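Glucose-1-phosphate uridylyltransferase (Sphingomonas elodea, PDB 2UX8) probably catalyses the transfer of a uridylyl group from UTP to alpha-D-glucose 1-phosphate, giving UDP-glucose and diphosphate. Local coordinates at residues A168-D173 with P207-V212; A136-D141 with I213-L218; V56-E61 with G149-M154. One frame throughout, in Å; residues are numbered along the deposited sequence.

Overall arrangement
Interaction 2 is the buried centre of the three, pairing two strands of the main mixed sheet, mainly by backbone bonds and apolar packing; interactions 1 and 3 lie farther out and do not touch each other. Interaction 1, also a strand pair but only partly buried, adds polar side-chain bonds as its strands give way to loops. Strands 210-213 and 215-218 follow one another, and both contacts border glucose 1-phosphate; they touch where E169 packs on I213. Interaction 3 joins two helix ends instead, with a carboxylate at its outer side and an apolar inner side that meets interaction 2 through A136 and I60, and L138 and L151.

Interaction 1: residues A168-D173 with P207-V212; sequences AEEVPD and PSNLSV. With G1P (1-O-phosphono-alpha-D-glucopyranose), chain K.
N209 spends both hydrogens of its amide on the 168-173 segment: ND2 gives one to V171 O at 2.7 Å and the other to OD1 of D173 at 2.6 Å. Both acceptors lie in the amide plane and both bonds are nearly straight, which fixes the rotation of the amide. With CG anti to its carbonyl carbon (chi1 -75°), the side chain reaches along the loop that continues from strand 164-170. An alanine here would probably leave V171 O and the D173 carboxylate without this shared donor, and D173 freer to turn. The backbone adds a bond from V171 N to N209 O at 3.2 Å. Next, E169 O takes two donors, S211 OG in the carbonyl plane and S211 N from above it, each at 3.1 Å. The return bond from E169 N to S211 O is weak. These bonds make an antiparallel ladder in the mixed sheet of this GT-A-type nucleotidyltransferase, and it leads into the sugar site, where V212 O accepts a hydrogen bond from O4 of glucose 1-phosphate at 2.6 Å. Apolar packing is slight, CB of A168 lying 4.0 Å from CD1 of L210. The bent E170 side chain leaves OE1 near CB of N209.

Interaction 2: residues A136-D141 with I213-L218; sequences AVLLPD and IGRYIL. With G1P (1-O-phosphono-alpha-D-glucopyranose), chain K.
V137 and Y216 form the antiparallel hydrogen-bonded pair of two strands that run 164° apart, V137 N bonding to Y216 O and Y216 N to V137 O, both at 2.9 Å. The ladder belongs to the central mixed sheet of the nucleotidyltransferase fold and ends at the sugar pocket, where the chain turns a corner at G214, the centre of an inverse gamma turn. At the corner itself L139 N bonds to G214 O, at 3.0 Å. G214 has no side chain, and L139 CG packs close over its CA.

On one face of the sheet the R215 side chain bends at chi2 (48°), and its guanidinium settles with L138 over one of its faces, CD2 of L138 lying 4.0 Å from NE of R215. At the edge of the group, in its plane, L139 O receives a weak bond from NH1. The stronger partner of this arginine lies elsewhere: NH2 makes a salt bridge to E54.

The other face belongs to V137 and Y216. The tyrosine ring presents its edge to V137, with CD1 3.9 Å from CB of V137, and V137 O lies close to the ring plane. The hydroxyl end of Y216 reaches the pocket beside L139, both lining the bound sugar phosphate: Y216 OH comes to 3.7 Å from C2 of the glucose, and L139 CD1 stands 3.7 Å from the ring oxygen O5.

Interaction 3: residues V56-E61 with G149-M154; sequences VEAGIE and GCLKQM
E57 reaches G149 because its CG is anti to the backbone N (chi1 170°) and the rest of the side chain is extended, so that the carboxylate leaves the last turn of helix 47-57 and arrives at the start of helix 150-161. There OE1 accepts the N-H of G149, the N-cap residue, the N to OE1 distance being 2.8 Å. The bond is bent (137°) and uses the syn side of the carboxylate, with the donor 28° out of its plane. K152 also has CG anti to its N, then bends at chi2. Its aliphatic part crosses E57 at about a right angle, with CB 3.7 Å from OE1 of E57 and CD of K152 3.4 Å from O of E57.

Inward from this polar edge the contact is apolar. A58 points its methyl at the second helix, and L151 CD1 lies 3.4 Å from CB of A58 and 3.6 Å from CD1 of I60. The chain reaches I60 through a Schellman motif at G59, whose positive phi ends helix 47-57 and turns the backbone toward the sheet, where I60 lies on A136 and L151 on L138. The two helix ends thus pack on the same face of the central sheet.

NZ of K152 stays 6.4 Å from OE2 of E57, too far for a salt bridge, and makes a long, weak ion pair with D156. E54 takes the N-H of L151 on OE2 and pairs with R215 through OE1. The partial positive charge of the helix start would probably favour the charged form of both glutamates.

Interaction 1: residues A168-D173 with P207-V212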
loop_
_atom_site.group_PDB
_atom_site.type_symbol
_atom_site.label_atom_id
_atom_site.label_comp_id
_atom_site.label_asym_id
_atom_site.label_seq_id
_atom_site.Cartn_x
_atom_site.Cartn_y
_atom_site.Cartn_z
ATOM N N ALA C 168 36.913 -3.639 -4.206
ATOM C CA ALA C 168 37.810 -2.512 -3.994
ATOM C C ALA C 168 38.004 -1.736 -5.278
ATOM O O ALA C 168 37.985 -2.308 -6.374
ATOM C CB ALA C 168 39.151 -3.001 -3.463
ATOM N N GLU C 169 38.211 -0.432 -5.122
ATOM C CA GLU C 169 38.370 0.455 -6.258
ATOM C C GLU C 169 39.187 1.694 -5.892
ATOM O O GLU C 169 38.915 2.355 -4.887
ATOM C CB GLU C 169 36.976 0.854 -6.747
ATOM C CG GLU C 169 36.907 1.714 -7.985
ATOM C CD GLU C 169 35.471 2.050 -8.334
ATOM O OE1 GLU C 169 34.655 1.103 -8.424
ATOM O OE2 GLU C 169 35.161 3.250 -8.510
ATOM N N GLU C 170 40.200 1.988 -6.707
ATOM C CA GLU C 170 41.057 3.155 -6.498
ATOM C C GLU C 170 40.217 4.408 -6.690
ATOM O O GLU C 170 39.533 4.561 -7.701
ATOM C CB GLU C 170 42.213 3.159 -7.504
ATOM C CG GLU C 170 43.374 2.250 -7.146
ATOM C CD GLU C 170 44.148 2.760 -5.955
ATOM O OE1 GLU C 170 44.621 3.914 -6.011
ATOM O OE2 GLU C 170 44.284 2.015 -4.964
ATOM N N VAL C 171 40.276 5.311 -5.723
ATOM C CA VAL C 171 39.502 6.536 -5.803
ATOM C C VAL C 171 40.403 7.755 -5.633
ATOM O O VAL C 171 41.439 7.684 -4.977
ATOM C CB VAL C 171 38.396 6.538 -4.720
ATOM C CG1 VAL C 171 38.785 7.420 -3.555
ATOM C CG2 VAL C 171 37.094 6.986 -5.320
ATOM N N PRO C 172 40.030 8.886 -6.251
ATOM C CA PRO C 172 40.824 10.114 -6.145
ATOM C C PRO C 172 41.041 10.553 -4.697
ATOM O O PRO C 172 40.249 10.232 -3.810
ATOM C CB PRO C 172 40.007 11.116 -6.946
ATOM C CG PRO C 172 39.462 10.259 -8.044
ATOM C CD PRO C 172 38.997 9.026 -7.293
ATOM N N ASP C 173 42.119 11.298 -4.469
ATOM C CA ASP C 173 42.465 11.773 -3.134
ATOM C C ASP C 173 41.380 12.599 -2.438
ATOM O O ASP C 173 41.126 12.413 -1.247
ATOM C CB ASP C 173 43.773 12.577 -3.181
ATOM C CG ASP C 173 44.991 11.705 -3.448
ATOM O OD1 ASP C 173 44.857 10.468 -3.429
ATOM O OD2 ASP C 173 46.091 12.250 -3.669
ATOM N N PRO C 207 44.974 6.204 4.770
ATOM C CA PRO C 207 46.037 5.195 4.692
ATOM C C PRO C 207 46.408 4.844 3.247
ATOM O O PRO C 207 47.519 4.389 2.975
ATOM C CB PRO C 207 45.428 4.006 5.427
ATOM C CG PRO C 207 44.612 4.667 6.488
ATOM C CD PRO C 207 43.930 5.790 5.727
ATOM N N SER C 208 45.462 5.041 2.330
ATOM C CA SER C 208 45.675 4.747 0.914
ATOM C C SER C 208 44.526 5.295 0.085
ATOM O O SER C 208 43.811 6.203 0.511
ATOM C CB SER C 208 45.777 3.235 0.676
ATOM O OG SER C 208 44.503 2.615 0.739
ATOM N N ASN C 209 44.349 4.724 -1.100
ATOM C CA ASN C 209 43.294 5.158 -1.998
ATOM C C ASN C 209 42.231 4.110 -2.317
ATOM O O ASN C 209 41.153 4.465 -2.796
ATOM C CB ASN C 209 43.899 5.665 -3.312
ATOM C CG ASN C 209 44.530 7.037 -3.180
ATOM O OD1 ASN C 209 45.616 7.190 -2.617
ATOM N ND2 ASN C 209 43.842 8.047 -3.694
ATOM N N LEU C 210 42.504 2.828 -2.069
ATOM C CA LEU C 210 41.490 1.833 -2.401
ATOM C C LEU C 210 40.384 1.762 -1.354
ATOM O O LEU C 210 40.589 1.365 -0.205
ATOM C CB LEU C 210 42.101 0.449 -2.667
ATOM C CG LEU C 210 42.516 -0.498 -1.555
ATOM C CD1 LEU C 210 42.727 -1.877 -2.153
ATOM C CD2 LEU C 210 43.776 0.005 -0.877
ATOM N N SER C 211 39.201 2.180 -1.790
ATOM C CA SER C 211 38.014 2.231 -0.959
ATOM C C SER C 211 37.167 0.970 -1.047
ATOM O O SER C 211 37.397 0.103 -1.890
ATOM C CB SER C 211 37.176 3.435 -1.373
ATOM O OG SER C 211 36.950 3.413 -2.774
ATOM N N VAL C 212 36.180 0.889 -0.164
ATOM C CA VAL C 212 35.270 -0.246 -0.118
ATOM C C VAL C 212 34.051 0.085 -0.975
ATOM O O VAL C 212 33.501 1.174 -0.872
ATOM C CB VAL C 212 34.812 -0.524 1.336
ATOM C CG1 VAL C 212 33.946 -1.771 1.391
ATOM C CG2 VAL C 212 36.022 -0.693 2.237
HETATM C C1 G1P K . 29.136 2.308 2.988
HETATM C C2 G1P K . 30.332 1.780 3.806
HETATM C C3 G1P K . 31.620 2.419 3.260
HETATM C C4 G1P K . 31.766 2.005 1.799
HETATM C C5 G1P K . 30.532 2.523 1.026
HETATM C C6 G1P K . 30.647 2.100 -0.447
HETATM O O1 G1P K . 29.037 3.739 3.171
HETATM O O2 G1P K . 30.153 2.139 5.175
HETATM O O3 G1P K . 32.738 1.943 3.997
HETATM O O4 G1P K . 32.957 2.584 1.266
HETATM O O5 G1P K . 29.315 1.948 1.580
HETATM O O6 G1P K . 29.514 2.558 -1.189
HETATM P P G1P K . 27.679 4.305 2.484
HETATM O O1P G1P K . 26.484 3.625 3.043
HETATM O O2P G1P K . 27.586 5.883 2.738
HETATM O O3P G1P K . 27.725 4.063 0.891
#

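Interaction 2: residues A136-D141 with I213-L218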
loop_
_atom_site.group_PDB
_atom_site.type_symbol
_atom_site.label_atom_id
_atom_site.label_comp_id
_atom_site.label_asym_id
_atom_site.label_seq_id
_atom_site.Cartn_x
_atom_site.Cartn_y
_atom_site.Cartn_z
ATOM N N ALA C 136 26.236 -12.611 1.602
ATOM C CA ALA C 136 26.637 -11.521 0.723
ATOM C C ALA C 136 25.826 -10.266 1.072
ATOM O O ALA C 136 24.781 -10.348 1.717
ATOM C CB ALA C 136 26.385 -11.909 -0.727
ATOM N N VAL C 137 26.317 -9.110 0.652
ATOM C CA VAL C 137 25.626 -7.858 0.895
ATOM C C VAL C 137 25.815 -7.016 -0.354
ATOM O O VAL C 137 26.945 -6.827 -0.815
ATOM C CB VAL C 137 26.203 -7.113 2.117
ATOM C CG1 VAL C 137 25.584 -5.731 2.226
ATOM C CG2 VAL C 137 25.931 -7.909 3.386
ATOM N N LEU C 138 24.710 -6.529 -0.913
ATOM C CA LEU C 138 24.779 -5.718 -2.120
ATOM C C LEU C 138 24.018 -4.411 -1.970
ATOM O O LEU C 138 22.846 -4.387 -1.595
ATOM C CB LEU C 138 24.237 -6.492 -3.334
ATOM C CG LEU C 138 24.869 -7.853 -3.661
ATOM C CD1 LEU C 138 24.299 -8.918 -2.751
ATOM C CD2 LEU C 138 24.600 -8.218 -5.106
ATOM N N LEU C 139 24.707 -3.319 -2.261
ATOM C CA LEU C 139 24.104 -2.010 -2.189
ATOM C C LEU C 139 23.763 -1.646 -3.632
ATOM O O LEU C 139 24.642 -1.297 -4.418
ATOM C CB LEU C 139 25.105 -1.014 -1.597
ATOM C CG LEU C 139 25.986 -1.463 -0.420
ATOM C CD1 LEU C 139 26.747 -0.246 0.128
ATOM C CD2 LEU C 139 25.155 -2.091 0.671
ATOM N N PRO C 140 22.478 -1.733 -4.003
ATOM C CA PRO C 140 22.028 -1.416 -5.364
ATOM C C PRO C 140 22.436 -0.071 -5.979
ATOM O O PRO C 140 22.511 0.039 -7.200
ATOM C CB PRO C 140 20.511 -1.620 -5.291
ATOM C CG PRO C 140 20.198 -1.579 -3.815
ATOM C CD PRO C 140 21.368 -2.243 -3.184
ATOM N N ASP C 141 22.705 0.944 -5.163
ATOM C CA ASP C 141 23.132 2.237 -5.704
ATOM C C ASP C 141 24.440 2.093 -6.476
ATOM O O ASP C 141 24.741 2.896 -7.358
ATOM C CB ASP C 141 23.331 3.264 -4.595
ATOM C CG ASP C 141 22.104 4.125 -4.367
ATOM O OD1 ASP C 141 21.053 3.854 -4.984
ATOM O OD2 ASP C 141 22.192 5.073 -3.561
ATOM N N ILE C 213 33.651 -0.841 -1.839
ATOM C CA ILE C 213 32.488 -0.626 -2.688
ATOM C C ILE C 213 31.368 -1.529 -2.179
ATOM O O ILE C 213 31.634 -2.541 -1.544
ATOM C CB ILE C 213 32.808 -0.936 -4.174
ATOM C CG1 ILE C 213 33.907 0.008 -4.671
ATOM C CG2 ILE C 213 31.555 -0.785 -5.029
ATOM C CD1 ILE C 213 33.640 1.467 -4.410
ATOM N N GLY C 214 30.126 -1.158 -2.460
ATOM C CA GLY C 214 28.972 -1.910 -1.988
ATOM C C GLY C 214 28.734 -3.353 -2.394
ATOM O O GLY C 214 27.620 -3.726 -2.771
ATOM N N ARG C 215 29.767 -4.177 -2.305
ATOM C CA ARG C 215 29.673 -5.600 -2.635
ATOM C C ARG C 215 30.492 -6.347 -1.573
ATOM O O ARG C 215 31.701 -6.140 -1.465
ATOM C CB ARG C 215 30.230 -5.852 -4.045
ATOM C CG ARG C 215 29.198 -6.296 -5.094
ATOM C CD ARG C 215 27.954 -5.428 -5.079
ATOM N NE ARG C 215 27.194 -5.466 -6.322
ATOM C CZ ARG C 215 26.321 -4.517 -6.659
ATOM N NH1 ARG C 215 26.126 -3.504 -5.838
ATOM N NH2 ARG C 215 25.675 -4.550 -7.821
ATOM N N TYR C 216 29.830 -7.189 -0.774
ATOM C CA TYR C 216 30.507 -7.932 0.288
ATOM C C TYR C 216 30.140 -9.412 0.351
ATOM O O TYR C 216 29.059 -9.835 -0.071
ATOM C CB TYR C 216 30.172 -7.366 1.677
ATOM C CG TYR C 216 30.245 -5.863 1.875
ATOM C CD1 TYR C 216 29.393 -4.995 1.187
ATOM C CD2 TYR C 216 31.108 -5.314 2.823
ATOM C CE1 TYR C 216 29.399 -3.624 1.445
ATOM C CE2 TYR C 216 31.119 -3.948 3.084
ATOM C CZ TYR C 216 30.265 -3.113 2.397
ATOM O OH TYR C 216 30.276 -1.771 2.683
ATOM N N ILE C 217 31.064 -10.190 0.903
ATOM C CA ILE C 217 30.875 -11.611 1.155
ATOM C C ILE C 217 31.473 -11.744 2.539
ATOM O O ILE C 217 32.680 -11.639 2.706
ATOM C CB ILE C 217 31.652 -12.497 0.205
ATOM C CG1 ILE C 217 30.992 -12.473 -1.168
ATOM C CG2 ILE C 217 31.699 -13.917 0.759
ATOM C CD1 ILE C 217 31.557 -13.477 -2.152
ATOM N N LEU C 218 30.629 -11.959 3.535
ATOM C CA LEU C 218 31.094 -12.037 4.909
ATOM C C LEU C 218 30.832 -13.350 5.619
ATOM O O LEU C 218 29.912 -14.084 5.280
ATOM C CB LEU C 218 30.456 -10.907 5.703
ATOM C CG LEU C 218 30.790 -9.561 5.091
ATOM C CD1 LEU C 218 29.810 -8.546 5.590
ATOM C CD2 LEU C 218 32.240 -9.172 5.423
HETATM C C1 G1P K . 29.136 2.308 2.988
HETATM C C2 G1P K . 30.332 1.780 3.806
HETATM C C3 G1P K . 31.620 2.419 3.260
HETATM C C4 G1P K . 31.766 2.005 1.799
HETATM C C5 G1P K . 30.532 2.523 1.026
HETATM C C6 G1P K . 30.647 2.100 -0.447
HETATM O O1 G1P K . 29.037 3.739 3.171
HETATM O O2 G1P K . 30.153 2.139 5.175
HETATM O O3 G1P K . 32.738 1.943 3.997
HETATM O O4 G1P K . 32.957 2.584 1.266
HETATM O O5 G1P K . 29.315 1.948 1.580
HETATM O O6 G1P K . 29.514 2.558 -1.189
HETATM P P G1P K . 27.679 4.305 2.484
HETATM O O1P G1P K . 26.484 3.625 3.043
HETATM O O2P G1P K . 27.586 5.883 2.738
HETATM O O3P G1P K . 27.725 4.063 0.891
#

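Interaction 3: residues V56-E61 with G149-M154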
loop_
_atom_site.group_PDB
_atom_site.type_symbol
_atom_site.label_atom_id
_atom_site.label_comp_id
_atom_site.label_asym_id
_atom_site.label_seq_id
_atom_site.Cartn_x
_atom_site.Cartn_y
_atom_site.Cartn_z
ATOM N N VAL C 56 21.850 -13.902 -8.390
ATOM C CA VAL C 56 21.430 -15.173 -8.945
ATOM C C VAL C 56 22.566 -15.778 -9.762
ATOM O O VAL C 56 22.846 -16.965 -9.662
ATOM C CB VAL C 56 20.181 -14.997 -9.833
ATOM C CG1 VAL C 56 19.848 -16.297 -10.535
ATOM C CG2 VAL C 56 18.992 -14.565 -8.965
ATOM N N GLU C 57 23.223 -14.950 -10.559
ATOM C CA GLU C 57 24.324 -15.402 -11.381
ATOM C C GLU C 57 25.456 -15.938 -10.512
ATOM O O GLU C 57 26.179 -16.847 -10.913
ATOM C CB GLU C 57 24.829 -14.247 -12.229
ATOM C CG GLU C 57 26.119 -14.520 -12.942
ATOM C CD GLU C 57 26.701 -13.270 -13.545
ATOM O OE1 GLU C 57 26.807 -12.256 -12.818
ATOM O OE2 GLU C 57 27.061 -13.300 -14.739
ATOM N N ALA C 58 25.599 -15.373 -9.319
ATOM C CA ALA C 58 26.643 -15.787 -8.401
ATOM C C ALA C 58 26.264 -17.044 -7.611
ATOM O O ALA C 58 26.997 -17.479 -6.720
ATOM C CB ALA C 58 26.975 -14.644 -7.460
ATOM N N GLY C 59 25.116 -17.624 -7.933
ATOM C CA GLY C 59 24.702 -18.840 -7.254
ATOM C C GLY C 59 23.954 -18.691 -5.946
ATOM O O GLY C 59 23.735 -19.669 -5.228
ATOM N N ILE C 60 23.560 -17.469 -5.624
ATOM C CA ILE C 60 22.825 -17.217 -4.401
ATOM C C ILE C 60 21.361 -17.615 -4.581
ATOM O O ILE C 60 20.764 -17.346 -5.619
ATOM C CB ILE C 60 22.975 -15.737 -4.017
ATOM C CG1 ILE C 60 24.398 -15.538 -3.507
ATOM C CG2 ILE C 60 21.930 -15.315 -2.982
ATOM C CD1 ILE C 60 24.687 -14.161 -3.084
ATOM N N GLU C 61 20.780 -18.272 -3.582
ATOM C CA GLU C 61 19.390 -18.690 -3.709
ATOM C C GLU C 61 18.416 -18.160 -2.670
ATOM O O GLU C 61 17.277 -18.602 -2.610
ATOM C CB GLU C 61 19.293 -20.212 -3.752
ATOM C CG GLU C 61 19.897 -20.901 -2.564
ATOM C CD GLU C 61 19.892 -22.408 -2.705
ATOM O OE1 GLU C 61 20.229 -22.911 -3.792
ATOM O OE2 GLU C 61 19.564 -23.097 -1.725
ATOM N N GLY C 149 29.004 -10.639 -13.559
ATOM C CA GLY C 149 28.603 -9.610 -12.625
ATOM C C GLY C 149 29.588 -9.583 -11.482
ATOM O O GLY C 149 30.247 -10.578 -11.195
ATOM N N CYS C 150 29.699 -8.439 -10.830
ATOM C CA CYS C 150 30.607 -8.287 -9.714
ATOM C C CYS C 150 30.536 -9.410 -8.680
ATOM O O CYS C 150 31.562 -9.952 -8.273
ATOM C CB CYS C 150 30.351 -6.953 -9.034
ATOM S SG CYS C 150 31.644 -6.461 -7.895
ATOM N N LEU C 151 29.337 -9.782 -8.257
ATOM C CA LEU C 151 29.225 -10.831 -7.251
ATOM C C LEU C 151 29.762 -12.176 -7.727
ATOM O O LEU C 151 30.360 -12.920 -6.945
ATOM C CB LEU C 151 27.771 -10.962 -6.793
ATOM C CG LEU C 151 27.498 -11.027 -5.283
ATOM C CD1 LEU C 151 27.278 -12.465 -4.852
ATOM C CD2 LEU C 151 28.636 -10.365 -4.507
ATOM N N LYS C 152 29.554 -12.491 -9.003
ATOM C CA LYS C 152 30.050 -13.749 -9.541
ATOM C C LYS C 152 31.578 -13.741 -9.536
ATOM O O LYS C 152 32.198 -14.715 -9.129
ATOM C CB LYS C 152 29.533 -13.987 -10.962
ATOM C CG LYS C 152 30.029 -15.299 -11.567
ATOM C CD LYS C 152 29.601 -16.485 -10.706
ATOM C CE LYS C 152 30.438 -17.734 -10.960
ATOM N NZ LYS C 152 30.373 -18.191 -12.366
ATOM N N GLN C 153 32.185 -12.644 -9.976
ATOM C CA GLN C 153 33.639 -12.549 -9.974
ATOM C C GLN C 153 34.139 -12.738 -8.551
ATOM O O GLN C 153 35.139 -13.414 -8.313
ATOM C CB GLN C 153 34.094 -11.188 -10.495
ATOM C CG GLN C 153 33.635 -10.904 -11.911
ATOM C CD GLN C 153 34.211 -9.627 -12.488
ATOM O OE1 GLN C 153 33.744 -9.135 -13.509
ATOM N NE2 GLN C 153 35.233 -9.089 -11.841
ATOM N N MET C 154 33.420 -12.155 -7.602
ATOM C CA MET C 154 33.793 -12.246 -6.199
ATOM C C MET C 154 33.658 -13.639 -5.624
ATOM O O MET C 154 34.524 -14.091 -4.862
ATOM C CB MET C 154 32.964 -11.274 -5.367
ATOM C CG MET C 154 33.531 -9.874 -5.363
ATOM S SD MET C 154 32.575 -8.746 -4.371
ATOM C CE MET C 154 33.115 -9.156 -2.745
#